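Local coordinates for tropomodulin (Caenorhabditis elegans, PDB 1PGV), which probably caps the pointed ends of actin filaments, blocking both elongation and depolymerization there, the chain here being its C-terminal domain, at residues Met51-Ile63 / Phe75-Gly89. Sequence-based numbering, arbitrary orientation. Where two conformers were deposited one is given.
Sequences MKRVSKERIRSLI and FSLANTAISDSEARG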
loop_
_atom_site.group_PDB
_atom_site.type_symbol
_atom_site.label_atom_id
_atom_site.label_comp_id
_atom_site.label_asym_id
_atom_site.label_seq_id
_atom_site.Cartn_x
_atom_site.Cartn_y
_atom_site.Cartn_z
ATOM N N MET A 51 0.293 -16.578 -2.969
ATOM C CA MET A 51 -0.699 -17.502 -2.432
ATOM C C MET A 51 -2.053 -17.303 -3.118
ATOM O O MET A 51 -2.959 -16.683 -2.564
ATOM C CB MET A 51 -0.834 -17.312 -0.917
ATOM C CG MET A 51 0.427 -17.681 -0.144
ATOM S SD MET A 51 0.250 -17.552 1.648
ATOM C CE MET A 51 -0.442 -19.161 2.042
ATOM N N LYS A 52 -2.179 -17.839 -4.328
ATOM C CA LYS A 52 -3.410 -17.717 -5.106
ATOM C C LYS A 52 -4.467 -18.737 -4.686
ATOM O O LYS A 52 -5.634 -18.627 -5.067
ATOM C CB LYS A 52 -3.093 -17.887 -6.592
ATOM C CG LYS A 52 -2.121 -16.853 -7.131
ATOM C CD LYS A 52 -1.756 -17.124 -8.578
ATOM C CE LYS A 52 -0.899 -16.003 -9.139
ATOM N NZ LYS A 52 -0.509 -16.232 -10.557
ATOM N N ARG A 53 -4.046 -19.722 -3.900
ATOM C CA ARG A 53 -4.927 -20.781 -3.416
ATOM C C ARG A 53 -5.947 -20.269 -2.406
ATOM O O ARG A 53 -7.105 -20.685 -2.411
ATOM C CB ARG A 53 -4.098 -21.879 -2.747
ATOM C CG ARG A 53 -3.316 -21.366 -1.544
ATOM C CD ARG A 53 -3.158 -22.421 -0.462
ATOM N NE ARG A 53 -2.670 -21.827 0.783
ATOM C CZ ARG A 53 -2.479 -22.500 1.914
ATOM N NH1 ARG A 53 -2.733 -23.801 1.965
ATOM N NH2 ARG A 53 -2.039 -21.871 2.997
ATOM N N VAL A 54 -5.504 -19.375 -1.530
ATOM C CA VAL A 54 -6.363 -18.820 -0.493
ATOM C C VAL A 54 -7.689 -18.315 -1.040
ATOM O O VAL A 54 -7.726 -17.566 -2.020
ATOM C CB VAL A 54 -5.655 -17.664 0.247
ATOM C CG1 VAL A 54 -6.525 -17.166 1.390
ATOM C CG2 VAL A 54 -4.305 -18.132 0.765
ATOM N N SER A 55 -8.783 -18.732 -0.408
ATOM C CA SER A 55 -10.103 -18.296 -0.838
ATOM C C SER A 55 -10.159 -16.787 -0.664
ATOM O O SER A 55 -9.535 -16.235 0.245
ATOM C CB SER A 55 -11.195 -18.963 0.001
ATOM O OG SER A 55 -11.134 -18.542 1.350
ATOM N N LYS A 56 -10.906 -16.121 -1.533
ATOM C CA LYS A 56 -11.012 -14.672 -1.475
ATOM C C LYS A 56 -11.701 -14.172 -0.215
ATOM O O LYS A 56 -11.496 -13.029 0.197
ATOM C CB LYS A 56 -11.732 -14.159 -2.725
ATOM C CG LYS A 56 -11.123 -14.690 -4.019
ATOM C CD LYS A 56 -9.602 -14.530 -4.033
ATOM C CE LYS A 56 -8.970 -15.320 -5.171
ATOM N NZ LYS A 56 -7.484 -15.184 -5.214
ATOM N N GLU A 57 -12.517 -15.019 0.405
ATOM C CA GLU A 57 -13.197 -14.615 1.626
ATOM C C GLU A 57 -12.168 -14.560 2.750
ATOM O O GLU A 57 -12.270 -13.740 3.662
ATOM C CB GLU A 57 -14.308 -15.603 1.981
ATOM C CG GLU A 57 -15.231 -15.110 3.085
ATOM C CD GLU A 57 -16.375 -16.067 3.359
ATOM O OE1 GLU A 57 -17.054 -16.476 2.389
ATOM O OE2 GLU A 57 -16.602 -16.406 4.541
ATOM N N ARG A 58 -11.173 -15.439 2.672
ATOM C CA ARG A 58 -10.108 -15.482 3.671
ATOM C C ARG A 58 -9.197 -14.267 3.505
ATOM O O ARG A 58 -8.756 -13.663 4.486
ATOM C CB ARG A 58 -9.290 -16.767 3.526
ATOM C CG ARG A 58 -10.000 -18.032 3.994
ATOM C CD ARG A 58 -10.167 -18.064 5.508
ATOM N NE ARG A 58 -11.119 -17.068 5.988
ATOM C CZ ARG A 58 -11.416 -16.874 7.270
ATOM N NH1 ARG A 58 -10.830 -17.610 8.205
ATOM N NH2 ARG A 58 -12.304 -15.951 7.616
ATOM N N ILE A 59 -8.909 -13.914 2.257
ATOM C CA ILE A 59 -8.068 -12.758 1.986
ATOM C C ILE A 59 -8.802 -11.521 2.491
ATOM O O ILE A 59 -8.197 -10.628 3.086
ATOM C CB ILE A 59 -7.765 -12.622 0.480
ATOM C CG1 ILE A 59 -6.846 -13.766 0.042
ATOM C CG2 ILE A 59 -7.126 -11.268 0.188
ATOM C CD1 ILE A 59 -6.472 -13.747 -1.419
ATOM N N ARG A 60 -10.112 -11.474 2.265
ATOM C CA ARG A 60 -10.907 -10.346 2.731
ATOM C C ARG A 60 -10.890 -10.291 4.255
ATOM O O ARG A 60 -10.798 -9.216 4.840
ATOM C CB ARG A 60 -12.357 -10.462 2.253
ATOM C CG ARG A 60 -12.593 -10.094 0.797
ATOM C CD ARG A 60 -14.081 -10.207 0.469
ATOM N NE ARG A 60 -14.419 -9.655 -0.842
ATOM C CZ ARG A 60 -15.652 -9.628 -1.342
ATOM N NH1 ARG A 60 -16.666 -10.123 -0.643
ATOM N NH2 ARG A 60 -15.878 -9.100 -2.539
ATOM N N SER A 61 -10.981 -11.453 4.898
ATOM C CA SER A 61 -10.972 -11.505 6.356
ATOM C C SER A 61 -9.599 -11.126 6.913
ATOM O O SER A 61 -9.497 -10.535 7.989
ATOM C CB SER A 61 -11.381 -12.900 6.843
ATOM O OG SER A 61 -10.558 -13.904 6.276
ATOM N N LEU A 62 -8.549 -11.464 6.171
ATOM C CA LEU A 62 -7.183 -11.144 6.580
ATOM C C LEU A 62 -6.999 -9.626 6.574
ATOM O O LEU A 62 -6.506 -9.043 7.540
ATOM C CB LEU A 62 -6.180 -11.787 5.622
ATOM C CG LEU A 62 -4.700 -11.474 5.874
ATOM C CD1 LEU A 62 -4.272 -12.037 7.233
ATOM C CD2 LEU A 62 -3.858 -12.070 4.759
ATOM N N ILE A 63 -7.398 -8.993 5.473
ATOM C CA ILE A 63 -7.294 -7.544 5.344
ATOM C C ILE A 63 -8.073 -6.867 6.462
ATOM O O ILE A 63 -7.586 -5.936 7.099
ATOM C CB ILE A 63 -7.848 -7.062 3.982
ATOM C CG1 ILE A 63 -6.925 -7.532 2.857
ATOM C CG2 ILE A 63 -7.988 -5.547 3.980
ATOM C CD1 ILE A 63 -7.487 -7.345 1.459
ATOM N N PHE A 75 2.804 -5.527 4.944
ATOM C CA PHE A 75 1.711 -6.366 4.476
ATOM C C PHE A 75 1.897 -6.533 2.976
ATOM O O PHE A 75 1.814 -5.567 2.219
ATOM C CB PHE A 75 0.370 -5.699 4.802
ATOM C CG PHE A 75 -0.829 -6.578 4.561
ATOM C CD1 PHE A 75 -0.705 -7.965 4.541
ATOM C CD2 PHE A 75 -2.092 -6.018 4.392
ATOM C CE1 PHE A 75 -1.823 -8.781 4.358
ATOM C CE2 PHE A 75 -3.217 -6.826 4.209
ATOM C CZ PHE A 75 -3.079 -8.208 4.193
ATOM N N SER A 76 2.182 -7.760 2.548
ATOM C CA SER A 76 2.415 -8.021 1.135
ATOM C C SER A 76 1.462 -9.077 0.588
ATOM O O SER A 76 1.334 -10.168 1.151
ATOM C CB SER A 76 3.862 -8.469 0.920
ATOM O OG SER A 76 4.199 -8.467 -0.456
ATOM N N LEU A 77 0.795 -8.734 -0.511
ATOM C CA LEU A 77 -0.154 -9.631 -1.165
ATOM C C LEU A 77 0.136 -9.644 -2.657
ATOM O O LEU A 77 -0.786 -9.672 -3.477
ATOM C CB LEU A 77 -1.595 -9.152 -0.960
ATOM C CG LEU A 77 -2.069 -8.666 0.407
ATOM C CD1 LEU A 77 -1.510 -7.274 0.677
ATOM C CD2 LEU A 77 -3.596 -8.629 0.423
ATOM N N ALA A 78 1.414 -9.609 -3.010
ATOM C CA ALA A 78 1.812 -9.612 -4.409
ATOM C C ALA A 78 1.476 -10.940 -5.071
ATOM O O ALA A 78 1.595 -12.001 -4.461
ATOM C CB ALA A 78 3.308 -9.338 -4.534
ATOM N N ASN A 79 1.047 -10.869 -6.324
ATOM C CA ASN A 79 0.717 -12.062 -7.086
ATOM C C ASN A 79 -0.177 -13.045 -6.332
ATOM O O ASN A 79 0.179 -14.209 -6.149
ATOM C CB ASN A 79 2.010 -12.753 -7.522
ATOM C CG ASN A 79 1.772 -13.856 -8.529
ATOM O OD1 ASN A 79 1.053 -13.668 -9.514
ATOM N ND2 ASN A 79 2.389 -15.011 -8.298
ATOM N N THR A 80 -1.334 -12.565 -5.884
ATOM C CA THR A 80 -2.296 -13.405 -5.178
ATOM C C THR A 80 -3.594 -13.442 -5.983
ATOM O O THR A 80 -4.624 -13.902 -5.497
ATOM C CB THR A 80 -2.609 -12.865 -3.772
ATOM O OG1 THR A 80 -2.976 -11.484 -3.861
ATOM C CG2 THR A 80 -1.394 -13.013 -2.860
ATOM N N ALA A 81 -3.523 -12.938 -7.211
ATOM C CA ALA A 81 -4.668 -12.905 -8.115
ATOM C C ALA A 81 -5.889 -12.214 -7.516
ATOM O O ALA A 81 -7.020 -12.622 -7.767
ATOM C CB ALA A 81 -5.032 -14.330 -8.546
ATOM N N ILE A 82 -5.670 -11.167 -6.723
ATOM C CA ILE A 82 -6.790 -10.450 -6.128
ATOM C C ILE A 82 -7.264 -9.340 -7.060
ATOM O O ILE A 82 -6.497 -8.835 -7.877
ATOM C CB ILE A 82 -6.420 -9.834 -4.763
ATOM C CG1 ILE A 82 -5.167 -8.965 -4.901
ATOM C CG2 ILE A 82 -6.211 -10.941 -3.737
ATOM C CD1 ILE A 82 -4.825 -8.191 -3.642
ATOM N N SER A 83 -8.537 -8.984 -6.942
ATOM C CA SER A 83 -9.126 -7.932 -7.767
ATOM C C SER A 83 -9.698 -6.856 -6.854
ATOM O O SER A 83 -9.596 -6.953 -5.634
ATOM C CB SER A 83 -10.237 -8.507 -8.652
ATOM O OG SER A 83 -11.362 -8.867 -7.872
ATOM N N ASP A 84 -10.307 -5.829 -7.439
ATOM C CA ASP A 84 -10.869 -4.746 -6.646
ATOM C C ASP A 84 -11.788 -5.194 -5.514
ATOM O O ASP A 84 -11.767 -4.613 -4.431
ATOM C CB ASP A 84 -11.626 -3.767 -7.544
ATOM C CG ASP A 84 -10.704 -2.851 -8.316
ATOM O OD1 ASP A 84 -9.480 -3.117 -8.349
ATOM O OD2 ASP A 84 -11.206 -1.863 -8.893
ATOM N N SER A 85 -12.593 -6.222 -5.759
ATOM C CA SER A 85 -13.514 -6.697 -4.735
ATOM C C SER A 85 -12.803 -7.137 -3.453
ATOM O O SER A 85 -13.274 -6.850 -2.353
ATOM C CB SER A 85 -14.384 -7.832 -5.290
ATOM O OG SER A 85 -13.603 -8.811 -5.948
ATOM N N GLU A 86 -11.666 -7.812 -3.589
ATOM C CA GLU A 86 -10.923 -8.263 -2.413
ATOM C C GLU A 86 -10.025 -7.179 -1.823
ATOM O O GLU A 86 -9.808 -7.141 -0.612
ATOM C CB GLU A 86 -10.052 -9.482 -2.744
ATOM C CG GLU A 86 -10.809 -10.737 -3.144
ATOM C CD GLU A 86 -11.235 -10.723 -4.596
ATOM O OE1 GLU A 86 -10.358 -10.548 -5.470
ATOM O OE2 GLU A 86 -12.442 -10.895 -4.863
ATOM N N ALA A 87 -9.507 -6.299 -2.674
ATOM C CA ALA A 87 -8.605 -5.244 -2.226
ATOM C C ALA A 87 -9.261 -3.969 -1.699
ATOM O O ALA A 87 -8.587 -3.122 -1.107
ATOM C CB ALA A 87 -7.630 -4.898 -3.347
ATOM N N ARG A 88 -10.567 -3.827 -1.899
ATOM C CA ARG A 88 -11.269 -2.633 -1.435
ATOM C C ARG A 88 -11.080 -2.405 0.064
ATOM O O ARG A 88 -11.006 -1.264 0.521
ATOM C CB ARG A 88 -12.764 -2.744 -1.749
ATOM C CG ARG A 88 -13.334 -1.546 -2.492
ATOM C CD ARG A 88 -13.904 -1.960 -3.843
ATOM N NE ARG A 88 -14.962 -2.958 -3.702
ATOM C CZ ARG A 88 -15.535 -3.595 -4.719
ATOM N NH1 ARG A 88 -15.154 -3.340 -5.965
ATOM N NH2 ARG A 88 -16.486 -4.493 -4.491
ATOM N N GLY A 89 -11.007 -3.495 0.824
ATOM C CA GLY A 89 -10.840 -3.393 2.264
ATOM C C GLY A 89 -9.540 -2.727 2.680
ATOM O O GLY A 89 -9.401 -2.274 3.822
#
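I63, E86 and K52 each bury more surface in this contact than any other residue; in it helix 56-66 lies against the strand end, loop and short helix that follow it in a parallel, leucine-rich-repeat-like array. I63 wedges between strand and helix: CD1 comes within 3.1 Å of E86 O, a tight approach, while CG2 abuts G89 C at 3.5 Å. Its CG1 meets F75 CE2 at the ring edge, the two side chains running nearly perpendicular. L62 CD2 reaches the same ring from near its plane at CE1, and L77 CD1 covers one face; L90 and L93 of helix 90-96 also pack on F75. Nearer the start of the helix, I59 CD1 touches I82 CG2 of the loop (3.6 Å).

E86 presents its methylene to the other helix, CG lying 3.6 Å from K56 CB. A bend at chi2 (81°) folds the carboxylate back to the start of its own helix. There OE1 takes the S83 N-H at 2.8 Å, nearly straight (163°), as in one half of a capping box, and S83 OG donates to it from the same face; S85 OG donates to OE2 from above the carboxylate plane. Cut back to alanine, this position would probably leave S83 N and the two serine hydroxyls without their acceptor and open a gap beside K56 CB. R60 lies along this helix, its NE making one weak bond to S85 O (3.4 Å).

At the other end K52, extended beyond CG, crosses N79 and brings CE to 3.1 Å from N79 OD1; the N79 amide nitrogen is tied instead to N50.

The contact is thus greasy within and polar at its margin: aliphatic side chains of the helix pack on the F75 ring and on the loop residues L77 and I82, while the E86 carboxylate, gripped by three donors, probably also eases the nearby positive charges of K56 and R60 without a salt bridge to either.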